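DUF1904 domain-containing protein (Sebaldella termitidis, PDB 4M1A) is of unknown function but forms a trimer of alpha/beta subunits, a small domain placed in the same superfamily clan as macrophage migration inhibitory factor (MIF). Local coordinates at residues R5-E10 and E39-T44; V56-L61 and V89-N94. One frame throughout, in Å; residues are numbered along the deposited sequence.

Interaction 1: R5-E10 and E39-T44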
ATOM      1  N   ARG A   5      -7.863   4.655   2.647  1.00 14.17           N
ATOM      2  CA  ARG A   5      -7.916   3.922   1.424  1.00 15.71           C
ATOM      3  C   ARG A   5      -8.815   2.761   1.500  1.00 14.97           C
ATOM      4  O   ARG A   5      -8.745   1.993   2.460  1.00 15.75           O
ATOM      5  CB  ARG A   5      -6.521   3.376   1.051  1.00 17.70           C
ATOM      6  CG  ARG A   5      -5.534   4.491   0.938  1.00 19.29           C
ATOM      7  CD  ARG A   5      -4.144   3.923   0.823  1.00 25.66           C
ATOM      8  NE  ARG A   5      -3.186   5.024   0.714  1.00 27.70           N
ATOM      9  CZ  ARG A   5      -1.860   4.887   0.781  1.00 26.77           C
ATOM     10  NH1 ARG A   5      -1.297   3.683   0.925  1.00 24.76           N
ATOM     11  NH2 ARG A   5      -1.134   5.969   0.638  1.00 27.47           N
ATOM     12  N   VAL A   6      -9.639   2.597   0.469  1.00 14.60           N
ATOM     13  CA  VAL A   6     -10.624   1.535   0.454  1.00 13.48           C
ATOM     14  C   VAL A   6     -10.396   0.647  -0.757  1.00 16.19           C
ATOM     15  O   VAL A   6     -10.317   1.126  -1.887  1.00 16.32           O
ATOM     16  CB  VAL A   6     -12.094   2.093   0.418  1.00 15.44           C
ATOM     17  CG1 VAL A   6     -13.060   0.946   0.507  1.00 16.87           C
ATOM     18  CG2 VAL A   6     -12.399   3.048   1.585  1.00 16.97           C
ATOM     19  N   ARG A   7     -10.376  -0.656  -0.518  1.00 13.82           N
ATOM     20  CA  ARG A   7     -10.329  -1.644  -1.565  1.00 16.27           C
ATOM     21  C   ARG A   7     -11.380  -2.668  -1.350  1.00 18.82           C
ATOM     22  O   ARG A   7     -11.939  -2.800  -0.246  1.00 18.97           O
ATOM     23  CB  ARG A   7      -8.992  -2.374  -1.597  1.00 17.65           C
ATOM     24  CG  ARG A   7      -8.636  -3.197  -0.397  1.00 19.00           C
ATOM     25  CD  ARG A   7      -7.179  -3.675  -0.466  1.00 23.83           C
ATOM     26  NE  ARG A   7      -6.308  -2.558  -0.159  1.00 22.02           N
ATOM     27  CZ  ARG A   7      -5.149  -2.372  -0.728  1.00 22.11           C
ATOM     28  NH1 ARG A   7      -4.752  -3.285  -1.592  1.00 21.24           N
ATOM     29  NH2 ARG A   7      -4.402  -1.275  -0.480  1.00 20.42           N
ATOM     30  N   GLY A   8     -11.707  -3.393  -2.402  1.00 19.38           N
ATOM     31  CA  GLY A   8     -12.752  -4.423  -2.295  1.00 21.65           C
ATOM     32  C   GLY A   8     -14.186  -3.914  -2.517  1.00 25.00           C
ATOM     33  O   GLY A   8     -15.130  -4.676  -2.416  1.00 28.62           O
ATOM     34  N   ALA A   9     -14.398  -2.629  -2.697  1.00 22.02           N
ATOM     35  CA  ALA A   9     -15.740  -2.065  -2.880  1.00 21.77           C
ATOM     36  C   ALA A   9     -15.799  -1.414  -4.217  1.00 23.51           C
ATOM     37  O   ALA A   9     -14.816  -0.914  -4.716  1.00 19.69           O
ATOM     38  CB  ALA A   9     -16.040  -1.000  -1.756  1.00 22.71           C
ATOM     39  N   GLU A  10     -17.009  -1.264  -4.747  1.00 22.18           N
ATOM     40  CA  GLU A  10     -17.229  -0.489  -5.983  1.00 24.43           C
ATOM     41  C   GLU A  10     -16.831   0.946  -5.806  1.00 20.85           C
ATOM     42  O   GLU A  10     -17.098   1.549  -4.768  1.00 19.06           O
ATOM     43  CB  GLU A  10     -18.733  -0.584  -6.358  1.00 30.69           C
ATOM     44  CG  GLU A  10     -19.148  -1.926  -6.933  1.00 43.78           C
ATOM     45  CD  GLU A  10     -20.109  -2.710  -6.051  1.00 62.44           C
ATOM     46  OE1 GLU A  10     -19.764  -2.980  -4.867  1.00 86.81           O
ATOM     47  OE2 GLU A  10     -21.209  -3.068  -6.543  1.00 67.75           O
ATOM     48  N   GLU A  39      -9.403   7.483  -0.833  1.00 15.48           N
ATOM     49  CA  GLU A  39      -9.182   6.845  -2.146  1.00 17.06           C
ATOM     50  C   GLU A  39      -9.891   5.548  -2.287  1.00 17.04           C
ATOM     51  O   GLU A  39      -9.947   4.738  -1.343  1.00 19.23           O
ATOM     52  CB  GLU A  39      -7.718   6.497  -2.276  1.00 18.04           C
ATOM     53  CG  GLU A  39      -6.835   7.635  -2.297  1.00 21.51           C
ATOM     54  CD  GLU A  39      -5.378   7.184  -2.133  1.00 23.54           C
ATOM     55  OE1 GLU A  39      -4.846   6.592  -3.129  1.00 23.34           O
ATOM     56  OE2 GLU A  39      -4.792   7.442  -1.036  1.00 21.03           O
ATOM     57  N   TYR A  40     -10.374   5.290  -3.474  1.00 16.82           N
ATOM     58  CA  TYR A  40     -10.636   3.962  -3.978  1.00 15.99           C
ATOM     59  C   TYR A  40      -9.303   3.429  -4.547  1.00 15.10           C
ATOM     60  O   TYR A  40      -8.658   4.136  -5.334  1.00 17.40           O
ATOM     61  CB  TYR A  40     -11.669   4.058  -5.121  1.00 17.21           C
ATOM     62  CG  TYR A  40     -11.755   2.854  -6.007  1.00 15.24           C
ATOM     63  CD1 TYR A  40     -12.566   1.803  -5.687  1.00 16.89           C
ATOM     64  CD2 TYR A  40     -11.040   2.763  -7.205  1.00 18.40           C
ATOM     65  CE1 TYR A  40     -12.653   0.695  -6.504  1.00 17.93           C
ATOM     66  CE2 TYR A  40     -11.124   1.627  -8.024  1.00 16.98           C
ATOM     67  CZ  TYR A  40     -11.977   0.651  -7.713  1.00 19.29           C
ATOM     68  OH  TYR A  40     -12.109  -0.474  -8.512  1.00 22.73           O
ATOM     69  N   VAL A  41      -8.924   2.226  -4.176  1.00 15.68           N
ATOM     70  CA  VAL A  41      -7.699   1.582  -4.686  1.00 15.65           C
ATOM     71  C   VAL A  41      -8.131   0.460  -5.652  1.00 15.13           C
ATOM     72  O   VAL A  41      -8.933  -0.373  -5.277  1.00 16.77           O
ATOM     73  CB  VAL A  41      -6.822   0.973  -3.563  1.00 18.73           C
ATOM     74  CG1 VAL A  41      -5.529   0.510  -4.197  1.00 20.43           C
ATOM     75  CG2 VAL A  41      -6.579   2.058  -2.504  1.00 20.93           C
ATOM     76  N   GLU A  42      -7.598   0.468  -6.858  1.00 15.09           N
ATOM     77  CA  GLU A  42      -7.957  -0.483  -7.885  1.00 17.51           C
ATOM     78  C   GLU A  42      -7.168  -1.778  -7.661  1.00 16.17           C
ATOM     79  O   GLU A  42      -5.913  -1.878  -7.851  1.00 15.47           O
ATOM     80  CB  GLU A  42      -7.665   0.076  -9.234  1.00 17.51           C
ATOM     81  CG  GLU A  42      -8.006  -0.896 -10.360  1.00 18.29           C
ATOM     82  CD  GLU A  42      -9.463  -1.261 -10.361  1.00 22.54           C
ATOM     83  OE1 GLU A  42     -10.257  -0.306 -10.459  1.00 22.58           O
ATOM     84  OE2 GLU A  42      -9.768  -2.470 -10.223  1.00 21.29           O
ATOM     85  N   THR A  43      -7.932  -2.746  -7.224  1.00 17.21           N
ATOM     86  CA  THR A  43      -7.409  -4.104  -6.976  1.00 17.92           C
ATOM     87  C   THR A  43      -8.461  -5.136  -7.319  1.00 17.88           C
ATOM     88  O   THR A  43      -9.661  -4.824  -7.430  1.00 16.74           O
ATOM     89  CB  THR A  43      -6.870  -4.400  -5.522  1.00 20.95           C
ATOM     90  OG1 THR A  43      -7.917  -4.758  -4.625  1.00 20.94           O
ATOM     91  CG2 THR A  43      -6.068  -3.272  -4.952  1.00 20.97           C
ATOM     92  N   THR A  44      -8.004  -6.359  -7.493  1.00 15.34           N
ATOM     93  CA  THR A  44      -8.894  -7.534  -7.724  1.00 17.69           C
ATOM     94  C   THR A  44      -8.555  -8.647  -6.752  1.00 16.77           C
ATOM     95  O   THR A  44      -7.406  -9.033  -6.720  1.00 16.64           O
ATOM     96  CB  THR A  44      -8.850  -8.013  -9.183  1.00 19.50           C
ATOM     97  OG1 THR A  44      -9.171  -6.934 -10.099  1.00 19.08           O
ATOM     98  CG2 THR A  44      -9.875  -9.135  -9.411  1.00 21.06           C
TER
HETATM   99  O   HOH W   1      -2.810   8.431   0.334  1.00 31.93           O
HETATM  100  O   HOH W   2     -10.358  -2.679  -4.819  1.00 33.07           O

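Interaction 2: V56-L61 and V89-N94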
ATOM      1  N   VAL A  56     -14.399  -5.776   2.268  1.00 20.18           N
ATOM      2  CA  VAL A  56     -14.125  -4.335   2.173  1.00 18.34           C
ATOM      3  C   VAL A  56     -12.953  -4.114   3.136  1.00 17.40           C
ATOM      4  O   VAL A  56     -13.029  -4.503   4.312  1.00 20.78           O
ATOM      5  CB  VAL A  56     -15.301  -3.477   2.543  1.00 19.52           C
ATOM      6  CG1 VAL A  56     -14.853  -2.031   2.511  1.00 18.76           C
ATOM      7  CG2 VAL A  56     -16.413  -3.773   1.535  1.00 23.84           C
ATOM      8  N   PHE A  57     -11.819  -3.694   2.590  1.00 18.09           N
ATOM      9  CA  PHE A  57     -10.588  -3.510   3.371  1.00 17.43           C
ATOM     10  C   PHE A  57     -10.168  -2.027   3.357  1.00 15.43           C
ATOM     11  O   PHE A  57      -9.927  -1.447   2.292  1.00 16.83           O
ATOM     12  CB  PHE A  57      -9.465  -4.416   2.826  1.00 18.14           C
ATOM     13  CG  PHE A  57      -8.241  -4.454   3.683  1.00 19.75           C
ATOM     14  CD1 PHE A  57      -7.318  -3.465   3.660  1.00 21.06           C
ATOM     15  CD2 PHE A  57      -7.951  -5.589   4.450  1.00 25.77           C
ATOM     16  CE1 PHE A  57      -6.189  -3.492   4.470  1.00 22.33           C
ATOM     17  CE2 PHE A  57      -6.772  -5.646   5.206  1.00 24.78           C
ATOM     18  CZ  PHE A  57      -5.916  -4.605   5.202  1.00 24.23           C
ATOM     19  N   ILE A  58     -10.099  -1.435   4.547  1.00 14.37           N
ATOM     20  CA  ILE A  58      -9.876  -0.051   4.738  1.00 14.53           C
ATOM     21  C   ILE A  58      -8.604   0.175   5.496  1.00 15.47           C
ATOM     22  O   ILE A  58      -8.393  -0.413   6.599  1.00 16.69           O
ATOM     23  CB  ILE A  58     -11.054   0.658   5.449  1.00 14.12           C
ATOM     24  CG1 ILE A  58     -12.312   0.374   4.716  1.00 17.01           C
ATOM     25  CG2 ILE A  58     -10.805   2.200   5.563  1.00 14.60           C
ATOM     26  CD1 ILE A  58     -13.586   0.731   5.501  1.00 17.52           C
ATOM     27  N   GLU A  59      -7.712   0.988   4.900  1.00 14.65           N
ATOM     28  CA  GLU A  59      -6.476   1.406   5.589  1.00 15.67           C
ATOM     29  C   GLU A  59      -6.625   2.848   6.012  1.00 15.72           C
ATOM     30  O   GLU A  59      -7.162   3.659   5.238  1.00 16.37           O
ATOM     31  CB  GLU A  59      -5.274   1.248   4.652  1.00 16.82           C
ATOM     32  CG  GLU A  59      -5.008  -0.152   4.241  1.00 20.18           C
ATOM     33  CD  GLU A  59      -4.166  -0.377   2.961  1.00 27.11           C
ATOM     34  OE1 GLU A  59      -4.421   0.303   1.896  1.00 25.74           O
ATOM     35  OE2 GLU A  59      -3.326  -1.357   3.060  1.00 29.93           O
ATOM     36  N   VAL A  60      -6.189   3.190   7.226  1.00 14.51           N
ATOM     37  CA  VAL A  60      -6.170   4.547   7.714  1.00 15.87           C
ATOM     38  C   VAL A  60      -4.702   4.858   8.015  1.00 16.46           C
ATOM     39  O   VAL A  60      -4.119   4.290   8.961  1.00 19.06           O
ATOM     40  CB  VAL A  60      -6.983   4.677   8.999  1.00 16.32           C
ATOM     41  CG1 VAL A  60      -6.876   6.065   9.564  1.00 16.77           C
ATOM     42  CG2 VAL A  60      -8.459   4.333   8.693  1.00 18.28           C
ATOM     43  N   LEU A  61      -4.137   5.760   7.259  1.00 15.60           N
ATOM     44  CA  LEU A  61      -2.761   6.255   7.513  1.00 17.01           C
ATOM     45  C   LEU A  61      -2.849   7.551   8.254  1.00 18.27           C
ATOM     46  O   LEU A  61      -3.385   8.553   7.746  1.00 18.87           O
ATOM     47  CB  LEU A  61      -1.995   6.444   6.188  1.00 19.75           C
ATOM     48  CG  LEU A  61      -1.585   5.223   5.391  1.00 26.11           C
ATOM     49  CD1 LEU A  61      -2.771   4.516   4.767  1.00 32.22           C
ATOM     50  CD2 LEU A  61      -0.583   5.633   4.293  1.00 32.49           C
ATOM     51  N   VAL A  89     -15.974  -6.304   6.830  1.00 20.80           N
ATOM     52  CA  VAL A  89     -15.341  -5.000   6.778  1.00 22.34           C
ATOM     53  C   VAL A  89     -14.120  -5.060   7.662  1.00 21.46           C
ATOM     54  O   VAL A  89     -14.233  -5.321   8.874  1.00 20.60           O
ATOM     55  CB  VAL A  89     -16.273  -3.853   7.262  1.00 21.22           C
ATOM     56  CG1 VAL A  89     -15.539  -2.545   7.115  1.00 22.77           C
ATOM     57  CG2 VAL A  89     -17.530  -3.831   6.416  1.00 25.46           C
ATOM     58  N   THR A  90     -12.941  -4.943   7.054  1.00 18.19           N
ATOM     59  CA  THR A  90     -11.665  -5.003   7.770  1.00 18.80           C
ATOM     60  C   THR A  90     -10.973  -3.652   7.718  1.00 17.82           C
ATOM     61  O   THR A  90     -10.995  -2.985   6.656  1.00 17.68           O
ATOM     62  CB  THR A  90     -10.779  -6.127   7.165  1.00 20.87           C
ATOM     63  OG1 THR A  90     -11.432  -7.356   7.454  1.00 23.22           O
ATOM     64  CG2 THR A  90      -9.407  -6.115   7.773  1.00 21.18           C
ATOM     65  N   ILE A  91     -10.441  -3.194   8.870  1.00 17.54           N
ATOM     66  CA  ILE A  91      -9.844  -1.889   9.012  1.00 16.55           C
ATOM     67  C   ILE A  91      -8.487  -1.979   9.678  1.00 18.10           C
ATOM     68  O   ILE A  91      -8.365  -2.656  10.738  1.00 17.88           O
ATOM     69  CB  ILE A  91     -10.709  -0.938   9.809  1.00 17.61           C
ATOM     70  CG1 ILE A  91     -12.110  -0.917   9.248  1.00 22.05           C
ATOM     71  CG2 ILE A  91     -10.162   0.474   9.703  1.00 19.13           C
ATOM     72  CD1 ILE A  91     -13.073  -0.275  10.187  1.00 21.86           C
ATOM     73  N   VAL A  92      -7.449  -1.422   9.040  1.00 16.58           N
ATOM     74  CA  VAL A  92      -6.149  -1.408   9.626  1.00 19.49           C
ATOM     75  C   VAL A  92      -5.684   0.014   9.804  1.00 18.31           C
ATOM     76  O   VAL A  92      -5.728   0.789   8.852  1.00 20.74           O
ATOM     77  CB  VAL A  92      -5.170  -2.205   8.738  1.00 24.57           C
ATOM     78  CG1 VAL A  92      -3.875  -2.388   9.501  1.00 28.19           C
ATOM     79  CG2 VAL A  92      -5.795  -3.573   8.447  1.00 31.50           C
ATOM     80  N   PHE A  93      -5.200   0.366  10.990  1.00 18.19           N
ATOM     81  CA  PHE A  93      -4.626   1.674  11.219  1.00 15.51           C
ATOM     82  C   PHE A  93      -3.080   1.577  11.101  1.00 19.19           C
ATOM     83  O   PHE A  93      -2.476   0.697  11.724  1.00 20.50           O
ATOM     84  CB  PHE A  93      -5.005   2.203  12.574  1.00 17.87           C
ATOM     85  CG  PHE A  93      -6.507   2.563  12.656  1.00 16.09           C
ATOM     86  CD1 PHE A  93      -7.439   1.597  12.866  1.00 19.52           C
ATOM     87  CD2 PHE A  93      -6.906   3.849  12.467  1.00 18.07           C
ATOM     88  CE1 PHE A  93      -8.805   1.914  12.907  1.00 20.55           C
ATOM     89  CE2 PHE A  93      -8.274   4.179  12.510  1.00 19.38           C
ATOM     90  CZ  PHE A  93      -9.186   3.206  12.684  1.00 18.52           C
ATOM     91  N   ASN A  94      -2.491   2.511  10.359  1.00 18.73           N
ATOM     92  CA  ASN A  94      -1.010   2.546  10.085  1.00 22.46           C
ATOM     93  C   ASN A  94      -0.466   3.870  10.610  1.00 20.99           C
ATOM     94  O   ASN A  94      -0.779   4.921  10.101  1.00 21.79           O
ATOM     95  CB  ASN A  94      -0.739   2.396   8.592  1.00 26.76           C
ATOM     96  CG  ASN A  94      -1.148   1.006   8.049  1.00 34.79           C
ATOM     97  OD1 ASN A  94      -2.009   0.873   7.165  1.00 43.79           O
ATOM     98  ND2 ASN A  94      -0.614  -0.043   8.673  1.00 39.01           N
TER
HETATM   99  O   HOH W   3      -2.061  -1.603   5.634  1.00 42.42           O

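Interaction 1: R5-E10 and E39-T44
Val6 ties strand 3-7 to strand 37-47 through both of its backbone polar atoms: its N donates to Glu39 O at 2.8 Å, and its O accepts from Val41 N at 2.9 Å. This is a parallel ladder, with Arg5 beside Glu39 and Val6 beside Tyr40. The packing is close on the face that carries Arg5 and Glu39, whose side chains run side by side in the same direction. Arg5 is extended from CG to NE, and its NE reaches Glu39 OE2 at 3.4 Å in a salt bridge whose hydrogen bond is weak, guanidinium and carboxylate planes standing 75° apart. A water lying in the plane of the guanidinium reinforces the pair, accepting from Arg5 NH2 and donating to Glu39 OE2. Val41 CG2 packs on Arg5 CB, while Val41 CG1 sits over one face of the Arg7 guanidinium.

Beyond Arg7 the strands part. There a second water takes the place of direct bonds, accepting from Gly8 N and donating to Val41 O and Thr43 OG1. At this looser end Ala9 O meets the edge of the Tyr40 ring in its plane, 3.2 Å from CE1.

Arg5 NH1 bridges to Glu59 of the second subunit. An alanine in place of Arg5 would probably leave Glu39 OE2 without its charged mate and cost that Glu59 one of its two arginine partners. Glu39 OE1 turns to Arg7 and Thr43 of the second subunit, and Arg7 and Thr43 to Glu39 of the third. The charges therefore form a network shared between subunits, consistent with a role in holding the trimer together.

Interaction 2: V56-L61 and V89-N94
Phe57 holds its CG anti to the backbone N (chi1 -171°), and Val92 directs CG2 beside its own backbone N, CG1 being the anti branch (chi1 -170°); across the strands the ring tip of Phe57 meets this methyl, CZ to CG2 being 3.4 Å. Thr90 CG2 reaches the same ring farther back, 3.7 Å from Phe57 CD2, and the aromatic side chain crosses both neighbours at a slant. On the other face Val60 and Phe93 lie side by side, pointing the same way. Val60 CB comes to 3.6 Å from Phe93 CD2, and Val60 CG2 makes an off-centre CH-pi contact with the ring, 4.3 Å from its centroid. The row on this face continues through Ile58, whose CD1 touches Val89 CG1.

Five backbone hydrogen bonds join the strands in parallel register, alternating in direction from Thr90 N to Val56 O at one end to Asn94 N to Val60 O at the other. Ile58 and Val60 on one strand, and Thr90 and Val92 on the other, each use both N and O across the pair. The pairing completes a beta-alpha-beta unit, and helix 67-82 covers the face of Ile58, Val89, Ile91 and Phe93, with Trp81 against the first two.

Through an antiparallel ladder at Thr90, Ile91 and Val92 the sheet runs on into the third subunit, whose His3 meets the Phe57 ring edge-to-face. At the Asn94 end of the Phe57 face a water donates to both Glu59 OE2 and Asn94 OD1, while Glu59 also forms salt bridges with Arg7 of its own chain and Arg5 of the third subunit. The chemistry thus largely divides by face: mostly apolar packing under the helix, and aromatic, aliphatic and charged groups together toward the third subunit.

From the N terminus, strand 3-7 leads into helices 11-17 and 21-29, and the chain returns as strand 37-47; interaction 1 closes this first loop. Only afterwards does strand 56-62 open the second, which passes through helix 67-82 and is closed by interaction 2 at strand 89-95. The two loops follow in series, neither nested nor crossed. They share one mixed sheet in which strands 3-7 and 56-62 are antiparallel neighbours. At this seam the Arg5 carbonyl probably accepts a hydrogen bond from Glu59 N. Both contacts reach the third subunit, and interaction 1 also the second, so both sides of the sheet's central seam take part in subunit contacts.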